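PDB 1UV4: extracellular endo-alpha-(1->5)-L-arabinanase 1 from Bacillus subtilis, which cleaves internal alpha-(1->5)-L-arabinofuranosyl linkages of linear and branched arabinan during breakdown of the plant cell wall. Local coordinates for residues 133-147 with 185-197. Numbering follows the deposited sequence. Where two conformers were deposited one is given.
Sequences DPELTFDKDGNPWLA and EAPTLTYQNGYYY. With CA (calcium ion), chain D.
Strands 135-138 and 185-192 run nearly parallel, 10° apart and 6.4 Å at closest approach, with Glu135 opposite Thr188 and no direct backbone hydrogen bonds between them; side chains and waters bridge the gap instead. Glu135 divides its carboxylate: OE1 binds calcium at 2.4 Å alongside Asp77 and Asp257, while OE2 takes the Leu189 N-H on its anti side, tilted out of the carboxylate plane, at 2.9 Å, a nearly straight bond (167°). With Glu135 CG anti to the backbone N, a bend at chi2 (71°) turns the carboxylate toward both partners, and the two grips should fix its rotation. Thr137 OG1 donates to Leu189 O at 2.7 Å, coming from above the carbonyl plane. Water 1 joins the carbonyls of Asp133 and Pro187. Ala147 CB, on strand 144-147 of the same hairpin, packs against Pro187 CG (3.9 Å). At the outer end, Tyr196 OH accepts the Lys140 N-H at 2.9 Å, and Lys140 CB sits over one face of Tyr191, a CH-pi contact. At the inner end, Asp133 OD2 lies 3.7 Å from OE2 of Glu185, the inferred proton donor, consistent with Asp133's inferred role in orienting it. This is neighbouring-blade packing in the five-bladed beta-propeller of family 43, its innermost strands converging on the active site.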
loop_
_atom_site.group_PDB
_atom_site.type_symbol
_atom_site.label_atom_id
_atom_site.label_comp_id
_atom_site.label_asym_id
_atom_site.label_seq_id
_atom_site.Cartn_x
_atom_site.Cartn_y
_atom_site.Cartn_z
ATOM N N ASP A 133 4.311 -0.264 4.634
ATOM C CA ASP A 133 3.188 0.053 3.762
ATOM C C ASP A 133 3.431 1.273 2.861
ATOM O O ASP A 133 2.638 2.221 2.839
ATOM C CB ASP A 133 1.859 0.228 4.490
ATOM C CG ASP A 133 1.419 -0.989 5.224
ATOM O OD1 ASP A 133 1.987 -2.109 5.108
ATOM O OD2 ASP A 133 0.432 -0.888 6.003
ATOM N N PRO A 134 4.539 1.260 2.097
ATOM C CA PRO A 134 4.856 2.416 1.232
ATOM C C PRO A 134 3.898 2.649 0.100
ATOM O O PRO A 134 3.322 1.710 -0.433
ATOM C CB PRO A 134 6.210 2.040 0.642
ATOM C CG PRO A 134 6.262 0.510 0.717
ATOM C CD PRO A 134 5.526 0.170 1.946
ATOM N N GLU A 135 3.800 3.904 -0.307
ATOM C CA GLU A 135 3.020 4.320 -1.445
ATOM C C GLU A 135 3.762 5.445 -2.154
ATOM O O GLU A 135 3.932 6.515 -1.601
ATOM C CB GLU A 135 1.654 4.824 -0.948
ATOM C CG GLU A 135 0.878 5.730 -1.870
ATOM C CD GLU A 135 0.311 5.054 -3.093
ATOM O OE1 GLU A 135 0.757 3.930 -3.445
ATOM O OE2 GLU A 135 -0.613 5.631 -3.752
ATOM N N LEU A 136 4.129 5.219 -3.399
ATOM C CA LEU A 136 4.720 6.247 -4.257
ATOM C C LEU A 136 3.568 6.994 -4.919
ATOM O O LEU A 136 2.635 6.406 -5.497
ATOM C CB LEU A 136 5.621 5.589 -5.315
ATOM C CG LEU A 136 6.249 6.556 -6.315
ATOM C CD1 LEU A 136 7.184 7.582 -5.675
ATOM C CD2 LEU A 136 7.047 5.756 -7.361
ATOM N N THR A 137 3.633 8.318 -4.839
ATOM C CA THR A 137 2.659 9.138 -5.515
ATOM C C THR A 137 3.371 10.318 -6.179
ATOM O O THR A 137 4.562 10.520 -6.007
ATOM C CB THR A 137 1.564 9.564 -4.526
ATOM O OG1 THR A 137 0.509 10.242 -5.218
ATOM C CG2 THR A 137 2.062 10.542 -3.510
ATOM N N PHE A 138 2.616 11.028 -6.967
ATOM C CA PHE A 138 3.120 12.175 -7.726
ATOM C C PHE A 138 2.255 13.372 -7.484
ATOM O O PHE A 138 1.012 13.279 -7.477
ATOM C CB PHE A 138 3.247 11.854 -9.205
ATOM C CG PHE A 138 4.129 10.680 -9.454
ATOM C CD1 PHE A 138 5.503 10.830 -9.575
ATOM C CD2 PHE A 138 3.588 9.397 -9.449
ATOM C CE1 PHE A 138 6.311 9.740 -9.746
ATOM C CE2 PHE A 138 4.409 8.326 -9.605
ATOM C CZ PHE A 138 5.749 8.488 -9.741
ATOM N N ASP A 139 2.913 14.514 -7.288
ATOM C CA ASP A 139 2.163 15.732 -7.022
ATOM C C ASP A 139 1.712 16.394 -8.327
ATOM O O ASP A 139 1.896 15.842 -9.434
ATOM C CB ASP A 139 2.968 16.679 -6.101
ATOM C CG ASP A 139 4.250 17.207 -6.733
ATOM O OD1 ASP A 139 4.372 17.266 -7.975
ATOM O OD2 ASP A 139 5.203 17.653 -6.063
ATOM N N LYS A 140 1.054 17.542 -8.228
ATOM C CA LYS A 140 0.545 18.196 -9.413
ATOM C C LYS A 140 1.591 18.577 -10.460
ATOM O O LYS A 140 1.264 18.786 -11.639
ATOM C CB LYS A 140 -0.277 19.442 -9.037
ATOM C CG LYS A 140 0.529 20.583 -8.547
ATOM C CD LYS A 140 -0.260 21.890 -8.553
ATOM C CE LYS A 140 -0.113 22.672 -9.876
ATOM N NZ LYS A 140 1.257 23.331 -10.211
ATOM N N ASP A 141 2.851 18.706 -10.031
ATOM C CA ASP A 141 3.975 18.939 -10.933
ATOM C C ASP A 141 4.663 17.667 -11.363
ATOM O O ASP A 141 5.714 17.738 -11.961
ATOM C CB ASP A 141 5.027 19.808 -10.249
ATOM C CG ASP A 141 4.479 21.108 -9.789
ATOM O OD1 ASP A 141 3.651 21.676 -10.523
ATOM O OD2 ASP A 141 4.813 21.603 -8.680
ATOM N N GLY A 142 4.038 16.529 -11.125
ATOM C CA GLY A 142 4.600 15.258 -11.501
ATOM C C GLY A 142 5.775 14.758 -10.718
ATOM O O GLY A 142 6.388 13.782 -11.102
ATOM N N ASN A 143 6.065 15.392 -9.591
ATOM C CA ASN A 143 7.206 15.008 -8.789
ATOM C C ASN A 143 6.861 14.052 -7.649
ATOM O O ASN A 143 5.776 14.109 -7.088
ATOM C CB ASN A 143 7.870 16.252 -8.268
ATOM C CG ASN A 143 8.403 17.120 -9.391
ATOM O OD1 ASN A 143 8.921 16.642 -10.433
ATOM N ND2 ASN A 143 8.301 18.419 -9.196
ATOM N N PRO A 144 7.775 13.134 -7.349
ATOM C CA PRO A 144 7.491 12.038 -6.432
ATOM C C PRO A 144 7.467 12.370 -4.938
ATOM O O PRO A 144 8.320 13.120 -4.450
ATOM C CB PRO A 144 8.616 11.045 -6.745
ATOM C CG PRO A 144 9.794 11.913 -7.136
ATOM C CD PRO A 144 9.142 13.022 -7.905
ATOM N N TRP A 145 6.574 11.698 -4.233
ATOM C CA TRP A 145 6.420 11.738 -2.792
ATOM C C TRP A 145 6.116 10.312 -2.333
ATOM O O TRP A 145 5.612 9.481 -3.089
ATOM C CB TRP A 145 5.232 12.623 -2.393
ATOM C CG TRP A 145 5.377 14.081 -2.626
ATOM C CD1 TRP A 145 5.416 14.721 -3.802
ATOM C CD2 TRP A 145 5.430 15.098 -1.609
ATOM N NE1 TRP A 145 5.521 16.079 -3.618
ATOM C CE2 TRP A 145 5.515 16.336 -2.266
ATOM C CE3 TRP A 145 5.409 15.076 -0.194
ATOM C CZ2 TRP A 145 5.612 17.551 -1.572
ATOM C CZ3 TRP A 145 5.453 16.285 0.478
ATOM C CH2 TRP A 145 5.578 17.498 -0.213
ATOM N N LEU A 146 6.395 10.067 -1.070
ATOM C CA LEU A 146 6.146 8.728 -0.469
ATOM C C LEU A 146 5.269 8.854 0.773
ATOM O O LEU A 146 5.598 9.608 1.690
ATOM C CB LEU A 146 7.463 8.061 -0.062
ATOM C CG LEU A 146 7.357 6.592 0.428
ATOM C CD1 LEU A 146 7.178 5.658 -0.724
ATOM C CD2 LEU A 146 8.613 6.255 1.303
ATOM N N ALA A 147 4.158 8.123 0.779
ATOM C CA ALA A 147 3.348 7.970 2.003
ATOM C C ALA A 147 3.598 6.578 2.579
ATOM O O ALA A 147 3.985 5.639 1.890
ATOM C CB ALA A 147 1.916 8.180 1.708
ATOM N N GLU A 185 -3.754 1.980 8.375
ATOM C CA GLU A 185 -2.570 1.553 7.636
ATOM C C GLU A 185 -2.753 1.752 6.150
ATOM O O GLU A 185 -3.807 2.116 5.680
ATOM C CB GLU A 185 -2.288 0.062 7.915
ATOM C CG GLU A 185 -3.363 -0.882 7.379
ATOM C CD GLU A 185 -2.966 -2.366 7.297
ATOM O OE1 GLU A 185 -3.004 -3.023 8.340
ATOM O OE2 GLU A 185 -2.688 -2.931 6.189
ATOM N N ALA A 186 -1.687 1.488 5.420
ATOM C CA ALA A 186 -1.821 1.162 3.981
ATOM C C ALA A 186 -2.365 2.336 3.193
ATOM O O ALA A 186 -3.331 2.229 2.487
ATOM C CB ALA A 186 -2.675 -0.083 3.783
ATOM N N PRO A 187 -1.659 3.439 3.202
ATOM C CA PRO A 187 -2.130 4.556 2.388
ATOM C C PRO A 187 -2.025 4.321 0.877
ATOM O O PRO A 187 -1.169 3.627 0.379
ATOM C CB PRO A 187 -1.199 5.684 2.803
ATOM C CG PRO A 187 0.078 4.988 3.116
ATOM C CD PRO A 187 -0.378 3.736 3.865
ATOM N N THR A 188 -2.954 4.993 0.175
ATOM C CA THR A 188 -2.853 5.205 -1.262
ATOM C C THR A 188 -3.279 6.639 -1.545
ATOM O O THR A 188 -4.151 7.153 -0.905
ATOM C CB THR A 188 -3.689 4.143 -2.069
ATOM O OG1 THR A 188 -3.415 4.300 -3.480
ATOM C CG2 THR A 188 -5.159 4.316 -1.923
ATOM N N LEU A 189 -2.573 7.304 -2.449
ATOM C CA LEU A 189 -2.707 8.737 -2.640
ATOM C C LEU A 189 -2.588 9.061 -4.099
ATOM O O LEU A 189 -1.645 8.608 -4.735
ATOM C CB LEU A 189 -1.594 9.424 -1.815
ATOM C CG LEU A 189 -1.643 10.856 -1.243
ATOM C CD1 LEU A 189 -2.997 11.446 -1.209
ATOM C CD2 LEU A 189 -0.923 11.046 0.108
ATOM N N THR A 190 -3.519 9.875 -4.618
ATOM C CA THR A 190 -3.532 10.265 -6.018
ATOM C C THR A 190 -4.030 11.689 -6.136
ATOM O O THR A 190 -4.754 12.169 -5.260
ATOM C CB THR A 190 -4.430 9.290 -6.823
ATOM O OG1 THR A 190 -4.336 9.563 -8.245
ATOM C CG2 THR A 190 -5.914 9.454 -6.490
ATOM N N TYR A 191 -3.638 12.356 -7.220
ATOM C CA TYR A 191 -4.110 13.700 -7.524
ATOM C C TYR A 191 -5.060 13.632 -8.733
ATOM O O TYR A 191 -4.662 13.178 -9.818
ATOM C CB TYR A 191 -2.898 14.585 -7.792
ATOM C CG TYR A 191 -3.233 16.009 -8.129
ATOM C CD1 TYR A 191 -3.665 16.888 -7.145
ATOM C CD2 TYR A 191 -3.144 16.448 -9.435
ATOM C CE1 TYR A 191 -3.987 18.217 -7.465
ATOM C CE2 TYR A 191 -3.491 17.724 -9.783
ATOM C CZ TYR A 191 -3.880 18.614 -8.792
ATOM O OH TYR A 191 -4.197 19.898 -9.194
ATOM N N GLN A 192 -6.316 14.056 -8.533
ATOM C CA GLN A 192 -7.338 14.020 -9.587
ATOM C C GLN A 192 -8.187 15.268 -9.455
ATOM O O GLN A 192 -8.615 15.593 -8.349
ATOM C CB GLN A 192 -8.274 12.814 -9.408
ATOM C CG GLN A 192 -7.586 11.503 -9.355
ATOM C CD GLN A 192 -7.026 11.079 -10.695
ATOM O OE1 GLN A 192 -7.600 11.389 -11.755
ATOM N NE2 GLN A 192 -5.886 10.397 -10.665
ATOM N N ASN A 193 -8.433 15.956 -10.569
ATOM C CA ASN A 193 -9.389 17.084 -10.588
ATOM C C ASN A 193 -9.146 18.134 -9.517
ATOM O O ASN A 193 -10.080 18.658 -8.876
ATOM C CB ASN A 193 -10.811 16.579 -10.431
ATOM C CG ASN A 193 -11.153 15.497 -11.406
ATOM O OD1 ASN A 193 -10.841 15.589 -12.604
ATOM N ND2 ASN A 193 -11.815 14.449 -10.910
ATOM N N GLY A 194 -7.892 18.478 -9.344
ATOM C CA GLY A 194 -7.567 19.593 -8.499
ATOM C C GLY A 194 -7.497 19.252 -7.040
ATOM O O GLY A 194 -7.234 20.157 -6.264
ATOM N N TYR A 195 -7.690 17.976 -6.681
ATOM C CA TYR A 195 -7.541 17.527 -5.298
ATOM C C TYR A 195 -6.593 16.365 -5.141
ATOM O O TYR A 195 -6.507 15.492 -5.999
ATOM C CB TYR A 195 -8.871 17.064 -4.670
ATOM C CG TYR A 195 -9.863 18.142 -4.279
ATOM C CD1 TYR A 195 -9.756 18.797 -3.063
ATOM C CD2 TYR A 195 -10.920 18.464 -5.119
ATOM C CE1 TYR A 195 -10.667 19.767 -2.700
ATOM C CE2 TYR A 195 -11.824 19.442 -4.772
ATOM C CZ TYR A 195 -11.694 20.068 -3.556
ATOM O OH TYR A 195 -12.610 21.046 -3.215
ATOM N N TYR A 196 -5.923 16.373 -4.006
ATOM C CA TYR A 196 -5.244 15.185 -3.501
ATOM C C TYR A 196 -6.246 14.327 -2.751
ATOM O O TYR A 196 -7.029 14.818 -1.943
ATOM C CB TYR A 196 -4.062 15.570 -2.620
ATOM C CG TYR A 196 -2.991 16.290 -3.417
ATOM C CD1 TYR A 196 -2.056 15.595 -4.175
ATOM C CD2 TYR A 196 -2.929 17.672 -3.425
ATOM C CE1 TYR A 196 -1.066 16.240 -4.913
ATOM C CE2 TYR A 196 -1.953 18.335 -4.161
ATOM C CZ TYR A 196 -1.009 17.618 -4.903
ATOM O OH TYR A 196 -0.032 18.284 -5.619
ATOM N N TYR A 197 -6.241 13.034 -3.047
ATOM C CA TYR A 197 -7.075 12.057 -2.358
ATOM C C TYR A 197 -6.234 11.045 -1.637
ATOM O O TYR A 197 -5.311 10.481 -2.239
ATOM C CB TYR A 197 -8.010 11.317 -3.324
ATOM C CG TYR A 197 -9.040 12.220 -3.960
ATOM C CD1 TYR A 197 -10.283 12.466 -3.351
ATOM C CD2 TYR A 197 -8.760 12.872 -5.163
ATOM C CE1 TYR A 197 -11.205 13.327 -3.927
ATOM C CE2 TYR A 197 -9.699 13.766 -5.749
ATOM C CZ TYR A 197 -10.917 13.976 -5.138
ATOM O OH TYR A 197 -11.845 14.827 -5.703
HETATM CA CA CA D . 0.413 2.463 -5.345
HETATM O O HOH W 1 0.300 1.384 1.246
HETATM O O HOH W 2 -0.965 4.241 -6.003
HETATM O O HOH W 3 0.063 7.129 -6.414
HETATM O O HOH W 4 2.276 3.839 -6.124
HETATM O O HOH W 5 -0.906 11.492 -8.366
HETATM O O HOH W 6 -0.489 2.425 -7.928
HETATM O O HOH W 7 1.147 1.211 -7.160
#